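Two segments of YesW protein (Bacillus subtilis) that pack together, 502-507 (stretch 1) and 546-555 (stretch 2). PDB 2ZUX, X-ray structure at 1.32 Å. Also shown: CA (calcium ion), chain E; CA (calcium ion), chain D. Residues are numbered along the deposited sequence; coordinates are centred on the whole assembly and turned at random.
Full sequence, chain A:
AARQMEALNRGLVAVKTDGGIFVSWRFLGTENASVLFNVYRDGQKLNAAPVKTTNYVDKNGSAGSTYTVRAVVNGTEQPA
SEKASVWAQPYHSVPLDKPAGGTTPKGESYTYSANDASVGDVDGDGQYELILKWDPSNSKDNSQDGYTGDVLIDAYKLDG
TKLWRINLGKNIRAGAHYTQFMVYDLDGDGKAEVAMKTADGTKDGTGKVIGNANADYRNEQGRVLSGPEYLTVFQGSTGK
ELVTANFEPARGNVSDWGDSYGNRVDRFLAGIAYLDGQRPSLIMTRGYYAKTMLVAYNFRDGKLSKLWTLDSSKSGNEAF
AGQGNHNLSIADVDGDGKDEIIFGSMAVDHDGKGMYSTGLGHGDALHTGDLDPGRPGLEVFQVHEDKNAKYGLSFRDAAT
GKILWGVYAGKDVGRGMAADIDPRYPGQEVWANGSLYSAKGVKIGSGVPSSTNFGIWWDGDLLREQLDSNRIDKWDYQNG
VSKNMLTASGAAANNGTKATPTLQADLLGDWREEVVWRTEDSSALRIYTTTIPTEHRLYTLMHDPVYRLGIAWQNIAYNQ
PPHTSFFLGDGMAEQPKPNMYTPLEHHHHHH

Stretch 1 502-507: TLQADL
Stretch 2, residues 546-555: VYRLGIAWQN

A short strand, Leu503 to Ala505, lies along a helix that includes Tyr547 to Ala552. Their N-to-C directions are nearly antiparallel at 173°, and the axes approach to 9.1 Å. The strand is extended (phi/psi -164/142, -119/124 and -167/148); the helix keeps phi/psi near -60/-40, with bonds such as Ile551 N to Tyr547 O at 3.0 Å. The register is fixed by two CA–CA pairs: Leu503 to Gln554 at 7.5 Å and Ala505 to Ile551 at 6.6 Å. Together the stretches bury 283 Å².

Gln554 has the most surface covered, 56 Å². Its CA-to-CB bond points toward the strand, and chi1 -169° (t), chi2 172° (t) and chi3 120° carry the amide to the backbone of Gln504. There it acts at both ends: Gln504 N donates to Gln554 OE1 (2.9 Å, 165°), and Gln554 NE2 donates to Gln504 O (2.9 Å, 158°). One side-chain amide thus satisfies the NH and carbonyl of a single strand residue, much as a neighbouring strand might.

The CA-to-CB bond of Tyr547, with 48 Å² covered, also points toward the strand, with chi1 -173° (t) and chi2 97°. Asp506 N donates to Tyr547 OH at 3.0 Å; the 145° angle is less straight than those at Gln554. Ala505 CA lies 3.3 Å from Tyr547 OH, and both Ala505 CA and Asp506 N sit at the edge of the Tyr547 ring, near its plane.

Between these polar anchors sits Ile551 (chi1 -59°, chi2 -49°, both m). Its CD1 packs 3.6 Å from Ala505 CB, while its CG2 lies 4.3 Å from CD1 of Leu503 (chi1 t, chi2 p), a looser apolar contact. Beyond the strand, Asp506 (chi1 175°, t) turns its carboxylate away from the helix, and Asp506 OD1 binds a calcium ion, CA of chain E, at 2.4 Å.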

ATOM      1  N   THR A 502       0.314 -10.024  -2.823  1.00  9.89           N
ATOM      2  CA  THR A 502      -0.814  -9.705  -1.964  1.00  9.89           C
ATOM      3  C   THR A 502      -0.506  -8.460  -1.121  1.00  9.73           C
ATOM      4  O   THR A 502      -1.368  -7.592  -0.980  1.00  9.33           O
ATOM      5  CB  THR A 502      -1.254 -10.954  -1.152  1.00 10.12           C
ATOM      6  OG1 THR A 502      -2.095 -11.756  -1.995  1.00 10.42           O
ATOM      7  CG2 THR A 502      -2.040 -10.604   0.088  1.00 10.23           C
ATOM      8  N   LEU A 503       0.723  -8.339  -0.619  1.00  9.55           N
ATOM      9  CA  LEU A 503       1.141  -7.116   0.065  1.00  9.52           C
ATOM     10  C   LEU A 503       2.646  -7.080   0.167  1.00  9.73           C
ATOM     11  O   LEU A 503       3.271  -8.120   0.372  1.00 10.53           O
ATOM     12  CB  LEU A 503       0.534  -7.021   1.474  1.00  9.94           C
ATOM     13  CG  LEU A 503       0.767  -5.721   2.261  1.00 10.39           C
ATOM     14  CD1 LEU A 503       0.145  -4.510   1.571  1.00 11.00           C
ATOM     15  CD2 LEU A 503       0.265  -5.867   3.688  1.00 10.85           C
ATOM     16  N   GLN A 504       3.226  -5.895   0.004  1.00  9.13           N
ATOM     17  CA  GLN A 504       4.621  -5.653   0.369  1.00  8.70           C
ATOM     18  C   GLN A 504       4.637  -4.563   1.429  1.00  8.51           C
ATOM     19  O   GLN A 504       4.087  -3.483   1.211  1.00  8.94           O
ATOM     20  CB  GLN A 504       5.436  -5.203  -0.836  1.00  8.84           C
ATOM     21  CG  GLN A 504       6.879  -4.845  -0.508  1.00  9.29           C
ATOM     22  CD  GLN A 504       7.583  -4.248  -1.704  1.00  9.72           C
ATOM     23  OE1 GLN A 504       7.733  -4.908  -2.746  1.00 10.01           O
ATOM     24  NE2 GLN A 504       7.988  -2.982  -1.583  1.00  9.28           N
ATOM     25  N   ALA A 505       5.242  -4.835   2.587  1.00  8.88           N
ATOM     26  CA  ALA A 505       5.282  -3.855   3.674  1.00  9.35           C
ATOM     27  C   ALA A 505       6.280  -4.300   4.715  1.00  9.43           C
ATOM     28  O   ALA A 505       6.437  -5.504   4.959  1.00  9.37           O
ATOM     29  CB  ALA A 505       3.911  -3.717   4.328  1.00  9.43           C
ATOM     30  N   ASP A 506       6.924  -3.334   5.361  1.00  9.77           N
ATOM     31  CA  ASP A 506       7.687  -3.643   6.576  1.00  9.64           C
ATOM     32  C   ASP A 506       6.711  -3.896   7.719  1.00 10.59           C
ATOM     33  O   ASP A 506       6.329  -2.968   8.444  1.00 11.16           O
ATOM     34  CB  ASP A 506       8.638  -2.509   6.941  1.00  9.99           C
ATOM     35  CG  ASP A 506       9.346  -2.749   8.257  1.00 10.09           C
ATOM     36  OD1 ASP A 506       9.443  -3.924   8.689  1.00 10.56           O
ATOM     37  OD2 ASP A 506       9.806  -1.765   8.853  1.00 10.37           O
ATOM     38  N   LEU A 507       6.298  -5.151   7.868  1.00 10.76           N
ATOM     39  CA  LEU A 507       5.280  -5.475   8.862  1.00 12.50           C
ATOM     40  C   LEU A 507       5.805  -6.202  10.098  1.00 12.02           C
ATOM     41  O   LEU A 507       5.080  -6.335  11.071  1.00 11.74           O
ATOM     42  CB  LEU A 507       4.076  -6.197   8.239  1.00 14.29           C
ATOM     43  CG  LEU A 507       4.243  -7.325   7.233  1.00 16.52           C
ATOM     44  CD1 LEU A 507       4.757  -8.588   7.892  1.00 19.56           C
ATOM     45  CD2 LEU A 507       2.909  -7.612   6.541  1.00 14.85           C
ATOM     46  N   VAL A 546       4.811   8.955   5.058  1.00 11.71           N
ATOM     47  CA  VAL A 546       4.443   8.693   3.657  1.00 10.97           C
ATOM     48  C   VAL A 546       4.390   7.185   3.378  1.00 10.36           C
ATOM     49  O   VAL A 546       3.488   6.703   2.668  1.00 10.41           O
ATOM     50  CB  VAL A 546       5.409   9.419   2.671  1.00 10.84           C
ATOM     51  CG1 VAL A 546       5.187   8.971   1.235  1.00 11.46           C
ATOM     52  CG2 VAL A 546       5.217  10.916   2.780  1.00 11.04           C
ATOM     53  N   TYR A 547       5.342   6.437   3.929  1.00  9.39           N
ATOM     54  CA  TYR A 547       5.350   4.993   3.744  1.00  9.38           C
ATOM     55  C   TYR A 547       4.084   4.362   4.318  1.00  9.46           C
ATOM     56  O   TYR A 547       3.447   3.529   3.668  1.00  9.38           O
ATOM     57  CB  TYR A 547       6.597   4.374   4.377  1.00  9.27           C
ATOM     58  CG  TYR A 547       6.750   2.898   4.076  1.00  8.46           C
ATOM     59  CD1 TYR A 547       7.564   2.461   3.044  1.00  8.48           C
ATOM     60  CD2 TYR A 547       6.071   1.951   4.835  1.00  8.45           C
ATOM     61  CE1 TYR A 547       7.695   1.098   2.760  1.00  7.66           C
ATOM     62  CE2 TYR A 547       6.189   0.599   4.569  1.00  7.99           C
ATOM     63  CZ  TYR A 547       7.005   0.183   3.545  1.00  8.10           C
ATOM     64  OH  TYR A 547       7.105  -1.168   3.315  1.00  8.74           O
ATOM     65  N   ARG A 548       3.722   4.736   5.543  1.00  9.33           N
ATOM     66  CA  ARG A 548       2.551   4.132   6.186  1.00  9.21           C
ATOM     67  C   ARG A 548       1.301   4.360   5.352  1.00  9.41           C
ATOM     68  O   ARG A 548       0.439   3.481   5.222  1.00  9.36           O
ATOM     69  CB  ARG A 548       2.353   4.689   7.601  1.00  9.77           C
ATOM     70  CG  ARG A 548       1.104   4.172   8.328  1.00  9.34           C
ATOM     71  CD  ARG A 548       1.210   2.675   8.502  1.00  9.52           C
ATOM     72  NE  ARG A 548       0.021   2.012   9.053  1.00 10.59           N
ATOM     73  CZ  ARG A 548      -0.964   1.487   8.324  1.00 10.02           C
ATOM     74  NH1 ARG A 548      -0.980   1.626   6.998  1.00 10.21           N
ATOM     75  NH2 ARG A 548      -1.965   0.858   8.932  1.00  9.97           N
ATOM     76  N   LEU A 549       1.187   5.562   4.801  1.00  8.89           N
ATOM     77  CA  LEU A 549       0.048   5.889   3.952  1.00  9.49           C
ATOM     78  C   LEU A 549       0.086   5.109   2.642  1.00  8.87           C
ATOM     79  O   LEU A 549      -0.964   4.727   2.134  1.00  8.73           O
ATOM     80  CB  LEU A 549      -0.053   7.400   3.706  1.00  9.76           C
ATOM     81  CG  LEU A 549      -0.194   8.225   4.994  1.00 11.45           C
ATOM     82  CD1 LEU A 549      -0.283   9.703   4.649  1.00 13.71           C
ATOM     83  CD2 LEU A 549      -1.398   7.795   5.816  1.00 13.39           C
ATOM     84  N   GLY A 550       1.285   4.872   2.113  1.00  8.78           N
ATOM     85  CA  GLY A 550       1.457   4.012   0.936  1.00  8.88           C
ATOM     86  C   GLY A 550       0.967   2.588   1.149  1.00  8.66           C
ATOM     87  O   GLY A 550       0.369   1.984   0.246  1.00  8.37           O
ATOM     88  N   ILE A 551       1.175   2.058   2.349  1.00  8.25           N
ATOM     89  CA  ILE A 551       0.676   0.716   2.644  1.00  8.68           C
ATOM     90  C   ILE A 551      -0.854   0.737   2.643  1.00  8.44           C
ATOM     91  O   ILE A 551      -1.487  -0.172   2.104  1.00  9.06           O
ATOM     92  CB  ILE A 551       1.254   0.157   3.960  1.00  8.56           C
ATOM     93  CG1 ILE A 551       2.787   0.092   3.882  1.00  9.44           C
ATOM     94  CG2 ILE A 551       0.647  -1.211   4.267  1.00  9.57           C
ATOM     95  CD1 ILE A 551       3.355  -0.567   2.623  1.00  9.58           C
ATOM     96  N   ALA A 552      -1.450   1.798   3.185  1.00  8.93           N
ATOM     97  CA  ALA A 552      -2.905   1.899   3.165  1.00  8.48           C
ATOM     98  C   ALA A 552      -3.478   1.933   1.745  1.00  8.62           C
ATOM     99  O   ALA A 552      -4.518   1.330   1.508  1.00  8.75           O
ATOM    100  CB  ALA A 552      -3.387   3.099   3.980  1.00  9.09           C
ATOM    101  N   TRP A 553      -2.816   2.622   0.807  1.00  8.41           N
ATOM    102  CA  TRP A 553      -3.335   2.654  -0.565  1.00  8.26           C
ATOM    103  C   TRP A 553      -2.742   1.602  -1.499  1.00  8.41           C
ATOM    104  O   TRP A 553      -3.098   1.571  -2.678  1.00  8.53           O
ATOM    105  CB  TRP A 553      -3.314   4.059  -1.218  1.00  8.70           C
ATOM    106  CG  TRP A 553      -2.002   4.810  -1.266  1.00  8.13           C
ATOM    107  CD1 TRP A 553      -1.759   6.013  -0.662  1.00  8.52           C
ATOM    108  CD2 TRP A 553      -0.796   4.484  -2.000  1.00  8.66           C
ATOM    109  NE1 TRP A 553      -0.494   6.439  -0.948  1.00  9.11           N
ATOM    110  CE2 TRP A 553       0.131   5.516  -1.746  1.00  8.80           C
ATOM    111  CE3 TRP A 553      -0.395   3.402  -2.810  1.00  8.52           C
ATOM    112  CZ2 TRP A 553       1.422   5.523  -2.284  1.00  8.63           C
ATOM    113  CZ3 TRP A 553       0.900   3.402  -3.332  1.00  9.20           C
ATOM    114  CH2 TRP A 553       1.789   4.459  -3.058  1.00  8.87           C
ATOM    115  N   GLN A 554      -1.879   0.720  -0.991  1.00  8.02           N
ATOM    116  CA  GLN A 554      -1.241  -0.245  -1.890  1.00  8.47           C
ATOM    117  C   GLN A 554      -2.257  -1.057  -2.698  1.00  8.43           C
ATOM    118  O   GLN A 554      -2.059  -1.299  -3.897  1.00  8.81           O
ATOM    119  CB  GLN A 554      -0.284  -1.184  -1.158  1.00  8.57           C
ATOM    120  CG  GLN A 554       0.571  -1.989  -2.133  1.00  8.73           C
ATOM    121  CD  GLN A 554       1.650  -2.771  -1.426  1.00  8.49           C
ATOM    122  OE1 GLN A 554       1.698  -4.004  -1.503  1.00  8.81           O
ATOM    123  NE2 GLN A 554       2.520  -2.064  -0.709  1.00  8.73           N
ATOM    124  N   ASN A 555      -3.353  -1.454  -2.066  1.00  8.04           N
ATOM    125  CA  ASN A 555      -4.345  -2.274  -2.762  1.00  8.28           C
ATOM    126  C   ASN A 555      -5.040  -1.563  -3.902  1.00  8.76           C
ATOM    127  O   ASN A 555      -5.551  -2.214  -4.801  1.00  9.05           O
ATOM    128  CB  ASN A 555      -5.398  -2.842  -1.787  1.00  8.31           C
ATOM    129  CG  ASN A 555      -6.339  -1.777  -1.231  1.00  8.42           C
ATOM    130  OD1 ASN A 555      -6.086  -1.200  -0.158  1.00 11.08           O
ATOM    131  ND2 ASN A 555      -7.443  -1.560  -1.901  1.00  7.08           N
TER
HETATM  132 CA    CA E 631      10.762  -5.866   8.188  1.00  9.78          CA
HETATM  133 CA    CA D 630      -5.614  -3.514  -6.695  1.00  8.35          CA
HETATM  134  O   HOH W   1      -6.133  -4.945  -8.432  1.00  9.49           O
HETATM  135  O   HOH W   2      -7.957  -3.097  -6.525  1.00  8.30           O
HETATM  136  O   HOH W   3      12.896  -7.049   8.279  1.00 10.63           O